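PDB 3BKW: S-adenosylmethionine dependent methyltransferase from Mesorhizobium loti, which probably acts as an S-adenosylmethionine-dependent methyltransferase. Local coordinates for residues Thr196-Leu201 against Phe206-Val211; Gly163-Pro168 against Glu230-Met235; Ala30-Leu35 against Cys58-Glu63. One frame throughout, in Å; residues are numbered along the deposited sequence. Where two conformers were deposited one is given.

Contact 1: residues Thr196-Leu201 against Phe206-Val211. With EDO (1,2-ethanediol), chain G; EDO (1,2-ethanediol), chain C.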
loop_
_atom_site.group_PDB
_atom_site.type_symbol
_atom_site.label_atom_id
_atom_site.label_comp_id
_atom_site.label_asym_id
_atom_site.label_seq_id
_atom_site.Cartn_x
_atom_site.Cartn_y
_atom_site.Cartn_z
ATOM N N THR A 196 4.489 -5.496 3.164
ATOM C CA THR A 196 5.520 -6.515 2.923
ATOM C C THR A 196 5.890 -6.577 1.438
ATOM O O THR A 196 7.053 -6.600 1.081
ATOM C CB THR A 196 5.059 -7.877 3.426
ATOM O OG1 THR A 196 4.960 -7.831 4.861
ATOM C CG2 THR A 196 6.035 -8.998 3.001
ATOM N N THR A 197 4.888 -6.612 0.569
ATOM C CA THR A 197 5.123 -6.650 -0.875
ATOM C C THR A 197 5.891 -5.434 -1.359
ATOM O O THR A 197 6.853 -5.554 -2.108
ATOM C CB THR A 197 3.776 -6.762 -1.621
ATOM O OG1 THR A 197 3.172 -8.000 -1.256
ATOM C CG2 THR A 197 3.902 -6.648 -3.158
ATOM N N LEU A 198 5.445 -4.253 -0.937
ATOM C CA LEU A 198 6.092 -3.013 -1.367
ATOM C C LEU A 198 7.503 -2.867 -0.815
ATOM O O LEU A 198 8.427 -2.469 -1.539
ATOM C CB LEU A 198 5.246 -1.800 -1.008
ATOM C CG LEU A 198 3.842 -1.760 -1.636
ATOM C CD1 LEU A 198 3.103 -0.507 -1.147
ATOM C CD2 LEU A 198 3.853 -1.845 -3.144
ATOM N N ASN A 199 7.683 -3.205 0.459
ATOM C CA ASN A 199 9.019 -3.144 1.072
ATOM C C ASN A 199 10.006 -4.092 0.388
ATOM O O ASN A 199 11.160 -3.747 0.187
ATOM C CB ASN A 199 8.935 -3.467 2.553
ATOM C CG ASN A 199 8.218 -2.399 3.355
ATOM O OD1 ASN A 199 8.055 -1.259 2.904
ATOM N ND2 ASN A 199 7.828 -2.756 4.575
ATOM N N ALA A 200 9.516 -5.267 -0.012
ATOM C CA ALA A 200 10.329 -6.247 -0.744
ATOM C C ALA A 200 10.749 -5.716 -2.120
ATOM O O ALA A 200 11.901 -5.888 -2.528
ATOM C CB ALA A 200 9.594 -7.561 -0.863
ATOM N N LEU A 201 9.836 -5.034 -2.815
ATOM C CA LEU A 201 10.191 -4.366 -4.072
ATOM C C LEU A 201 11.268 -3.314 -3.867
ATOM O O LEU A 201 12.240 -3.268 -4.603
ATOM C CB LEU A 201 8.966 -3.717 -4.710
ATOM C CG LEU A 201 7.951 -4.652 -5.376
ATOM C CD1 LEU A 201 6.632 -3.914 -5.672
ATOM C CD2 LEU A 201 8.546 -5.209 -6.655
ATOM N N PHE A 206 13.672 -1.500 -6.617
ATOM C CA PHE A 206 12.598 -0.834 -7.355
ATOM C C PHE A 206 12.116 0.414 -6.638
ATOM O O PHE A 206 12.172 0.503 -5.409
ATOM C CB PHE A 206 11.375 -1.761 -7.537
ATOM C CG PHE A 206 11.589 -2.897 -8.496
ATOM C CD1 PHE A 206 11.439 -2.695 -9.868
ATOM C CD2 PHE A 206 11.894 -4.176 -8.036
ATOM C CE1 PHE A 206 11.607 -3.741 -10.778
ATOM C CE2 PHE A 206 12.038 -5.252 -8.942
ATOM C CZ PHE A 206 11.904 -5.025 -10.322
ATOM N N ALA A 207 11.637 1.365 -7.432
ATOM C CA ALA A 207 10.931 2.525 -6.926
ATOM C C ALA A 207 9.463 2.191 -7.148
ATOM O O ALA A 207 9.106 1.730 -8.226
ATOM C CB ALA A 207 11.300 3.736 -7.695
ATOM N N ILE A 208 8.606 2.404 -6.149
ATOM C CA ILE A 208 7.151 2.190 -6.323
ATOM C C ILE A 208 6.619 3.341 -7.188
ATOM O O ILE A 208 6.857 4.524 -6.895
ATOM C CB ILE A 208 6.366 2.178 -4.980
ATOM C CG1 ILE A 208 6.990 1.192 -3.978
ATOM C CG2 ILE A 208 4.861 1.921 -5.208
ATOM C CD1 ILE A 208 7.195 -0.243 -4.532
ATOM N N GLU A 209 5.917 2.994 -8.259
ATOM C CA GLU A 209 5.338 3.963 -9.187
ATOM C C GLU A 209 3.829 4.150 -9.002
ATOM O O GLU A 209 3.329 5.270 -9.084
ATOM C CB GLU A 209 5.669 3.558 -10.627
ATOM C CG GLU A 209 5.145 4.520 -11.688
ATOM C CD GLU A 209 5.733 4.266 -13.061
ATOM O OE1 GLU A 209 6.969 4.356 -13.192
ATOM O OE2 GLU A 209 4.956 4.028 -14.018
ATOM N N HIS A 210 3.104 3.062 -8.782
ATOM C CA HIS A 210 1.641 3.137 -8.653
ATOM C C HIS A 210 1.144 1.898 -7.924
ATOM O O HIS A 210 1.631 0.799 -8.158
ATOM C CB HIS A 210 0.996 3.229 -10.048
ATOM C CG HIS A 210 -0.478 3.506 -10.041
ATOM N ND1 HIS A 210 -0.999 4.782 -10.072
ATOM C CD2 HIS A 210 -1.537 2.665 -10.050
ATOM C CE1 HIS A 210 -2.320 4.710 -10.069
ATOM N NE2 HIS A 210 -2.672 3.436 -10.062
ATOM N N VAL A 211 0.209 2.095 -7.002
ATOM C CA VAL A 211 -0.387 1.016 -6.227
ATOM C C VAL A 211 -1.910 1.186 -6.293
ATOM O O VAL A 211 -2.425 2.248 -5.964
ATOM C CB VAL A 211 0.087 1.044 -4.761
ATOM C CG1 VAL A 211 -0.562 -0.099 -3.950
ATOM C CG2 VAL A 211 1.602 0.949 -4.676
HETATM C C1 EDO G . 13.342 -1.956 2.801
HETATM O O1 EDO G . 12.719 -1.967 1.516
HETATM C C2 EDO G . 12.303 -1.629 3.865
HETATM O O2 EDO G . 11.614 -0.447 3.479
HETATM C C1 EDO C . 2.352 -10.678 -3.210
HETATM O O1 EDO C . 3.504 -10.408 -2.382
HETATM C C2 EDO C . 1.205 -11.315 -2.409
HETATM O O2 EDO C . 1.413 -12.708 -2.184
#
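Leu201 meets two side chains of the strand. Its CD1 touches Ile208 CD1 at 3.9 Å, and its CD2 stands above the ring plane, displaced past the rim, 3.8 Å from Phe206 CD2. One turn back, Leu198 CD2 sits between two strand residues, 4.0 Å from Ile208 CD1 and 3.9 Å from Val211 CG2. Ile208 CD1 thus packs against both leucines. Its CG1 branch lies beside the backbone N and anti to the carbonyl carbon (chi1 -52°), and this branch carries CD1 to the helix. One backbone bond also joins the segments: Phe206 N donates to Leu201 O at 3.0 Å, with an N-H...O angle of 158°. The same oxygen lies at the edge of the Phe206 ring, near its plane. The contact packs helix 194-203 on the outermost strand, within this chain, of a seven-stranded sheet, whose order 3-2-1-4-5-7-6 is that of the Rossmann-like class I methyltransferases. Val239 of strand 236-242 and Phe127 of helix 123-133 also touch Leu201. Where this strand pairs with strand 236-242, Glu209 and His210 stand opposite Ser240, a classic beta bulge. The second subunit lies close by: its Leu198 packs on Leu198, and its Asn199 OD1 accepts from Val211 N.

Contact 2: residues Gly163-Pro168 against Glu230-Met235; sequences GRRTWP and ELDRPM
Arg233 lies over one face of the Trp167 indole, its guanidinium plane turned 75° from the ring. Arg233 NE stands 3.4 Å from Trp167 CE3, offset toward the rim. Arg233 CD covers the five-membered ring in a CH-pi contact, 3.7 Å from its centroid. The six-membered ring takes the cation-pi part, with Arg233 CZ 4.3 Å from its centroid. A bend at chi2 (98°) in Arg233 lays the chain along the indole. Its NH1 then reaches back to Glu230 OE1 in a salt bridge of 2.9 Å, close to the guanidinium plane. Trp167 NE1 is held by Ile148 O, and Trp157 meets the indole edge-to-face.

Arg165 NE forms a salt bridge with Asp232 OD2 at 2.9 Å, and the carboxylate and guanidinium planes are 45° apart. A water donates to Arg165 O at 2.8 Å and, weakly, to Asp232 OD2. Asp232 OD1 accepts from the backbone N of Arg171 of the second subunit, and a strand of that subunit pairs antiparallel with Trp167 and Pro168. The contact joins strand 165-169 to the loop before strand 236-242 at the dimer interface. Both arginines have a carboxylate partner, so their charges are probably balanced, Arg233 buried and Arg165 nearer the surface.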
loop_
_atom_site.group_PDB
_atom_site.type_symbol
_atom_site.label_atom_id
_atom_site.label_comp_id
_atom_site.label_asym_id
_atom_site.label_seq_id
_atom_site.Cartn_x
_atom_site.Cartn_y
_atom_site.Cartn_z
ATOM N N GLY A 163 -28.720 -6.876 7.339
ATOM C CA GLY A 163 -28.741 -7.295 5.934
ATOM C C GLY A 163 -27.591 -6.739 5.105
ATOM O O GLY A 163 -27.566 -6.877 3.885
ATOM N N ARG A 164 -26.612 -6.111 5.755
ATOM C CA ARG A 164 -25.472 -5.549 5.048
ATOM C C ARG A 164 -24.447 -6.643 4.729
ATOM O O ARG A 164 -24.151 -7.495 5.572
ATOM C CB ARG A 164 -24.816 -4.455 5.900
ATOM C CG ARG A 164 -23.658 -3.734 5.251
ATOM C CD ARG A 164 -23.013 -2.734 6.205
ATOM N NE ARG A 164 -23.915 -1.632 6.567
ATOM C CZ ARG A 164 -24.555 -1.459 7.732
ATOM N NH1 ARG A 164 -24.413 -2.294 8.767
ATOM N NH2 ARG A 164 -25.342 -0.392 7.878
ATOM N N ARG A 165 -23.918 -6.601 3.505
ATOM C CA ARG A 165 -22.885 -7.534 3.060
ATOM C C ARG A 165 -21.553 -7.081 3.662
ATOM O O ARG A 165 -21.194 -5.924 3.547
ATOM C CB ARG A 165 -22.790 -7.544 1.527
ATOM C CG ARG A 165 -21.679 -8.418 0.936
ATOM C CD ARG A 165 -21.676 -8.454 -0.600
ATOM N NE ARG A 165 -21.643 -7.112 -1.201
ATOM C CZ ARG A 165 -22.695 -6.411 -1.656
ATOM N NH1 ARG A 165 -23.948 -6.885 -1.632
ATOM N NH2 ARG A 165 -22.489 -5.192 -2.156
ATOM N N THR A 166 -20.826 -8.017 4.289
ATOM C CA THR A 166 -19.496 -7.731 4.873
ATOM C C THR A 166 -18.516 -8.836 4.534
ATOM O O THR A 166 -18.915 -9.951 4.186
ATOM C CB THR A 166 -19.532 -7.571 6.397
ATOM O OG1 THR A 166 -19.810 -8.839 7.018
ATOM C CG2 THR A 166 -20.581 -6.562 6.803
ATOM N N TRP A 167 -17.232 -8.501 4.664
ATOM C CA TRP A 167 -16.120 -9.412 4.404
ATOM C C TRP A 167 -15.294 -9.524 5.679
ATOM O O TRP A 167 -14.446 -8.642 5.959
ATOM C CB TRP A 167 -15.267 -8.906 3.235
ATOM C CG TRP A 167 -14.138 -9.834 2.861
ATOM C CD1 TRP A 167 -12.850 -9.760 3.279
ATOM C CD2 TRP A 167 -14.217 -10.993 2.017
ATOM N NE1 TRP A 167 -12.120 -10.763 2.720
ATOM C CE2 TRP A 167 -12.924 -11.549 1.950
ATOM C CE3 TRP A 167 -15.251 -11.587 1.273
ATOM C CZ2 TRP A 167 -12.621 -12.695 1.184
ATOM C CZ3 TRP A 167 -14.963 -12.753 0.507
ATOM C CH2 TRP A 167 -13.652 -13.292 0.478
ATOM N N PRO A 168 -15.552 -10.567 6.494
ATOM C CA PRO A 168 -14.782 -10.765 7.726
ATOM C C PRO A 168 -13.312 -11.097 7.498
ATOM O O PRO A 168 -12.993 -11.994 6.715
ATOM C CB PRO A 168 -15.515 -11.918 8.417
ATOM C CG PRO A 168 -16.855 -11.903 7.859
ATOM C CD PRO A 168 -16.653 -11.551 6.423
ATOM N N GLU A 230 -17.799 -5.975 -5.400
ATOM C CA GLU A 230 -16.366 -5.661 -5.350
ATOM C C GLU A 230 -16.099 -4.289 -4.692
ATOM O O GLU A 230 -14.971 -4.018 -4.318
ATOM C CB GLU A 230 -15.725 -5.745 -6.748
ATOM C CG GLU A 230 -16.011 -7.064 -7.548
ATOM C CD GLU A 230 -15.520 -8.323 -6.853
ATOM O OE1 GLU A 230 -14.626 -8.220 -6.000
ATOM O OE2 GLU A 230 -16.004 -9.429 -7.191
ATOM N N LEU A 231 -17.136 -3.442 -4.545
ATOM C CA LEU A 231 -17.004 -2.165 -3.807
ATOM C C LEU A 231 -16.717 -2.350 -2.312
ATOM O O LEU A 231 -16.131 -1.463 -1.671
ATOM C CB LEU A 231 -18.246 -1.290 -3.971
ATOM C CG LEU A 231 -18.540 -0.823 -5.406
ATOM C CD1 LEU A 231 -19.786 0.061 -5.408
ATOM C CD2 LEU A 231 -17.381 -0.075 -6.028
ATOM N N ASP A 232 -17.098 -3.496 -1.753
ATOM C CA ASP A 232 -16.940 -3.751 -0.321
ATOM C C ASP A 232 -15.563 -4.209 0.106
ATOM O O ASP A 232 -15.123 -3.857 1.195
ATOM C CB ASP A 232 -18.021 -4.708 0.175
ATOM C CG ASP A 232 -19.374 -4.046 0.224
ATOM O OD1 ASP A 232 -19.474 -2.893 0.702
ATOM O OD2 ASP A 232 -20.339 -4.694 -0.176
ATOM N N ARG A 233 -14.900 -4.996 -0.733
ATOM C CA ARG A 233 -13.548 -5.437 -0.447
ATOM C C ARG A 233 -12.802 -5.730 -1.755
ATOM O O ARG A 233 -13.409 -6.252 -2.678
ATOM C CB ARG A 233 -13.560 -6.668 0.473
ATOM C CG ARG A 233 -14.158 -7.943 -0.134
ATOM C CD ARG A 233 -13.079 -8.882 -0.668
ATOM N NE ARG A 233 -13.697 -10.050 -1.273
ATOM C CZ ARG A 233 -14.166 -10.129 -2.512
ATOM N NH1 ARG A 233 -14.107 -9.107 -3.339
ATOM N NH2 ARG A 233 -14.740 -11.265 -2.919
ATOM N N PRO A 234 -11.495 -5.447 -1.794
ATOM C CA PRO A 234 -10.733 -5.689 -3.006
ATOM C C PRO A 234 -10.300 -7.143 -3.154
ATOM O O PRO A 234 -9.825 -7.749 -2.186
ATOM C CB PRO A 234 -9.507 -4.798 -2.823
ATOM C CG PRO A 234 -9.284 -4.750 -1.376
ATOM C CD PRO A 234 -10.648 -4.868 -0.735
HETATM N N MSE A 235 -10.466 -7.695 -4.351
HETATM C CA MSE A 235 -9.953 -9.016 -4.660
HETATM C C MSE A 235 -8.480 -8.939 -5.068
HETATM O O MSE A 235 -7.732 -9.899 -4.829
HETATM C CB MSE A 235 -10.731 -9.676 -5.792
HETATM C CG MSE A 235 -10.359 -11.112 -6.016
HETATM SE SE MSE A 235 -11.581 -11.975 -7.227
HETATM C CE MSE A 235 -13.177 -11.818 -6.185
HETATM O O HOH W 1 -22.043 -3.730 2.084
#

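Contact 3: residues Ala30-Leu35 against Cys58-Glu63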
loop_
_atom_site.group_PDB
_atom_site.type_symbol
_atom_site.label_atom_id
_atom_site.label_comp_id
_atom_site.label_asym_id
_atom_site.label_seq_id
_atom_site.Cartn_x
_atom_site.Cartn_y
_atom_site.Cartn_z
ATOM N N ALA A 30 -12.033 -8.149 -15.242
ATOM C CA ALA A 30 -12.472 -6.858 -14.699
ATOM C C ALA A 30 -11.326 -5.924 -14.390
ATOM O O ALA A 30 -11.450 -4.714 -14.587
ATOM C CB ALA A 30 -13.303 -7.063 -13.423
ATOM N N GLU A 31 -10.226 -6.499 -13.892
ATOM C CA GLU A 31 -9.032 -5.737 -13.534
ATOM C C GLU A 31 -8.065 -5.413 -14.681
ATOM O O GLU A 31 -7.102 -4.674 -14.455
ATOM C CB GLU A 31 -8.250 -6.410 -12.385
ATOM C CG GLU A 31 -7.334 -7.597 -12.703
ATOM C CD GLU A 31 -8.025 -8.893 -13.137
ATOM O OE1 GLU A 31 -9.280 -8.965 -13.210
ATOM O OE2 GLU A 31 -7.274 -9.860 -13.407
ATOM N N TRP A 32 -8.309 -5.948 -15.879
ATOM C CA TRP A 32 -7.421 -5.682 -17.022
ATOM C C TRP A 32 -7.302 -4.200 -17.392
ATOM O O TRP A 32 -6.182 -3.720 -17.516
ATOM C CB TRP A 32 -7.728 -6.571 -18.233
ATOM C CG TRP A 32 -7.112 -6.094 -19.512
ATOM C CD1 TRP A 32 -7.771 -5.643 -20.590
ATOM C CD2 TRP A 32 -5.712 -5.986 -19.812
ATOM N NE1 TRP A 32 -6.891 -5.274 -21.560
ATOM C CE2 TRP A 32 -5.616 -5.457 -21.112
ATOM C CE3 TRP A 32 -4.534 -6.262 -19.101
ATOM C CZ2 TRP A 32 -4.392 -5.235 -21.751
ATOM C CZ3 TRP A 32 -3.287 -6.024 -19.731
ATOM C CH2 TRP A 32 -3.236 -5.504 -21.044
ATOM N N PRO A 33 -8.425 -3.482 -17.593
ATOM C CA PRO A 33 -8.288 -2.053 -17.917
ATOM C C PRO A 33 -7.455 -1.219 -16.938
ATOM O O PRO A 33 -6.659 -0.383 -17.375
ATOM C CB PRO A 33 -9.735 -1.577 -17.970
ATOM C CG PRO A 33 -10.503 -2.799 -18.351
ATOM C CD PRO A 33 -9.836 -3.905 -17.628
ATOM N N ALA A 34 -7.624 -1.466 -15.641
ATOM C CA ALA A 34 -6.840 -0.797 -14.591
ATOM C C ALA A 34 -5.363 -1.137 -14.675
ATOM O O ALA A 34 -4.519 -0.249 -14.555
ATOM C CB ALA A 34 -7.363 -1.177 -13.227
ATOM N N LEU A 35 -5.060 -2.411 -14.910
ATOM C CA LEU A 35 -3.664 -2.872 -15.019
ATOM C C LEU A 35 -3.045 -2.362 -16.325
ATOM O O LEU A 35 -1.912 -1.863 -16.333
ATOM C CB LEU A 35 -3.600 -4.400 -14.896
ATOM C CG LEU A 35 -2.230 -5.007 -14.615
ATOM C CD1 LEU A 35 -1.682 -4.469 -13.293
ATOM C CD2 LEU A 35 -2.296 -6.539 -14.643
ATOM N N CYS A 58 0.468 -11.680 -24.018
ATOM C CA CYS A 58 1.550 -11.776 -25.013
ATOM C C CYS A 58 1.066 -11.311 -26.384
ATOM O O CYS A 58 1.730 -10.489 -27.035
ATOM C CB CYS A 58 2.102 -13.197 -25.108
ATOM S SG CYS A 58 2.945 -13.709 -23.614
ATOM N N ARG A 59 -0.095 -11.822 -26.806
ATOM C CA ARG A 59 -0.705 -11.419 -28.068
ATOM C C ARG A 59 -1.141 -9.958 -28.071
ATOM O O ARG A 59 -0.931 -9.270 -29.062
ATOM C CB ARG A 59 -1.858 -12.336 -28.477
ATOM C CG ARG A 59 -1.381 -13.725 -28.898
ATOM C CD ARG A 59 -2.505 -14.581 -29.450
ATOM N NE ARG A 59 -3.486 -14.932 -28.432
ATOM C CZ ARG A 59 -3.295 -15.820 -27.453
ATOM N NH1 ARG A 59 -2.157 -16.491 -27.336
ATOM N NH2 ARG A 59 -4.270 -16.042 -26.577
ATOM N N TRP A 60 -1.726 -9.487 -26.971
ATOM C CA TRP A 60 -2.102 -8.065 -26.851
ATOM C C TRP A 60 -0.873 -7.172 -27.037
ATOM O O TRP A 60 -0.915 -6.203 -27.794
ATOM C CB TRP A 60 -2.801 -7.773 -25.504
ATOM C CG TRP A 60 -3.102 -6.312 -25.292
ATOM C CD1 TRP A 60 -4.235 -5.663 -25.655
ATOM C CD2 TRP A 60 -2.232 -5.319 -24.715
ATOM N NE1 TRP A 60 -4.136 -4.334 -25.330
ATOM C CE2 TRP A 60 -2.912 -4.086 -24.776
ATOM C CE3 TRP A 60 -0.945 -5.355 -24.173
ATOM C CZ2 TRP A 60 -2.362 -2.893 -24.275
ATOM C CZ3 TRP A 60 -0.385 -4.173 -23.676
ATOM C CH2 TRP A 60 -1.095 -2.953 -23.746
ATOM N N ALA A 61 0.215 -7.509 -26.351
ATOM C CA ALA A 61 1.446 -6.721 -26.411
ATOM C C ALA A 61 2.023 -6.692 -27.820
ATOM O O ALA A 61 2.451 -5.629 -28.299
ATOM C CB ALA A 61 2.474 -7.251 -25.423
ATOM N N HIS A 62 2.047 -7.852 -28.475
ATOM C CA HIS A 62 2.500 -7.941 -29.864
ATOM C C HIS A 62 1.605 -7.089 -30.781
ATOM O O HIS A 62 2.107 -6.291 -31.576
ATOM C CB HIS A 62 2.522 -9.391 -30.361
ATOM C CG HIS A 62 2.990 -9.522 -31.779
ATOM N ND1 HIS A 62 4.325 -9.545 -32.119
ATOM C CD2 HIS A 62 2.302 -9.573 -32.944
ATOM C CE1 HIS A 62 4.438 -9.644 -33.434
ATOM N NE2 HIS A 62 3.226 -9.669 -33.958
ATOM N N GLU A 63 0.291 -7.232 -30.639
ATOM C CA GLU A 63 -0.661 -6.412 -31.418
ATOM C C GLU A 63 -0.420 -4.906 -31.253
ATOM O O GLU A 63 -0.597 -4.143 -32.216
ATOM C CB GLU A 63 -2.102 -6.725 -31.032
ATOM C CG GLU A 63 -2.598 -8.074 -31.468
ATOM C CD GLU A 63 -3.833 -8.554 -30.691
ATOM O OE1 GLU A 63 -4.536 -7.727 -30.053
ATOM O OE2 GLU A 63 -4.105 -9.779 -30.730
#
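Trp32 and Trp60 are the residues whose backbones come nearest, yet their CA atoms stay 11.4 Å apart. Residues 58-63 are helical, and the later part of the other segment runs in helix 32-38. The backbones do not touch, and two long side chains span the gap. In both tryptophans CG lies anti to the backbone N, with chi1 164° in Trp32 and 175° in Trp60, and each indole extends toward the other helix. They meet as a T-shaped, edge-to-face pair. The benzo edge of Trp32 points at the face of Trp60, with the planes 81° apart. Trp32 CZ2 leads. It stands over the centre of the Trp60 indole, 3.6 Å from Trp60 CE2. Trp32 CH2 follows on the same face, 3.8 Å from Trp60 CD2. The six-membered ring of Trp32 and the five-membered ring of Trp60 have centroids 4.9 Å apart. The fold is the Rossmann-like methyltransferase domain. Helix 56-63 follows its strand 46-50, and helix 32-38 precedes that strand. The pair therefore bridges two helices on either side of strand 46-50 in sequence. An alanine in place of Trp60 would probably leave that Trp32 edge without the indole face it packs on and the two helices less firmly joined. Around the pair, Tyr112 of strand 108-114 touches Trp32. His64 stacks on Trp60, and its ND1 is hydrogen-bonded to Trp60 O. Leu26 and Leu39 also pack against the Trp60 side chain.

From the N terminus, contact 3 comes first. It closes a loop from helix 32-38, through strand 46-50, to helix 56-63. Contact 2 opens much later, at strand 165-169, and closes just before strand 236-242. Contact 1 opens and closes inside that loop, joining helix 194-203 to strand 207-213 across a short turn. Contact 1 is therefore nested in contact 2, and contact 3 stands in series before both. None of them cross. The centres of contacts 1 and 2 are 26 Å apart, and both touch the second subunit. No other chain of the assembly touches the two segments of contact 3. Its nearest atoms are about 6 Å from each of the others.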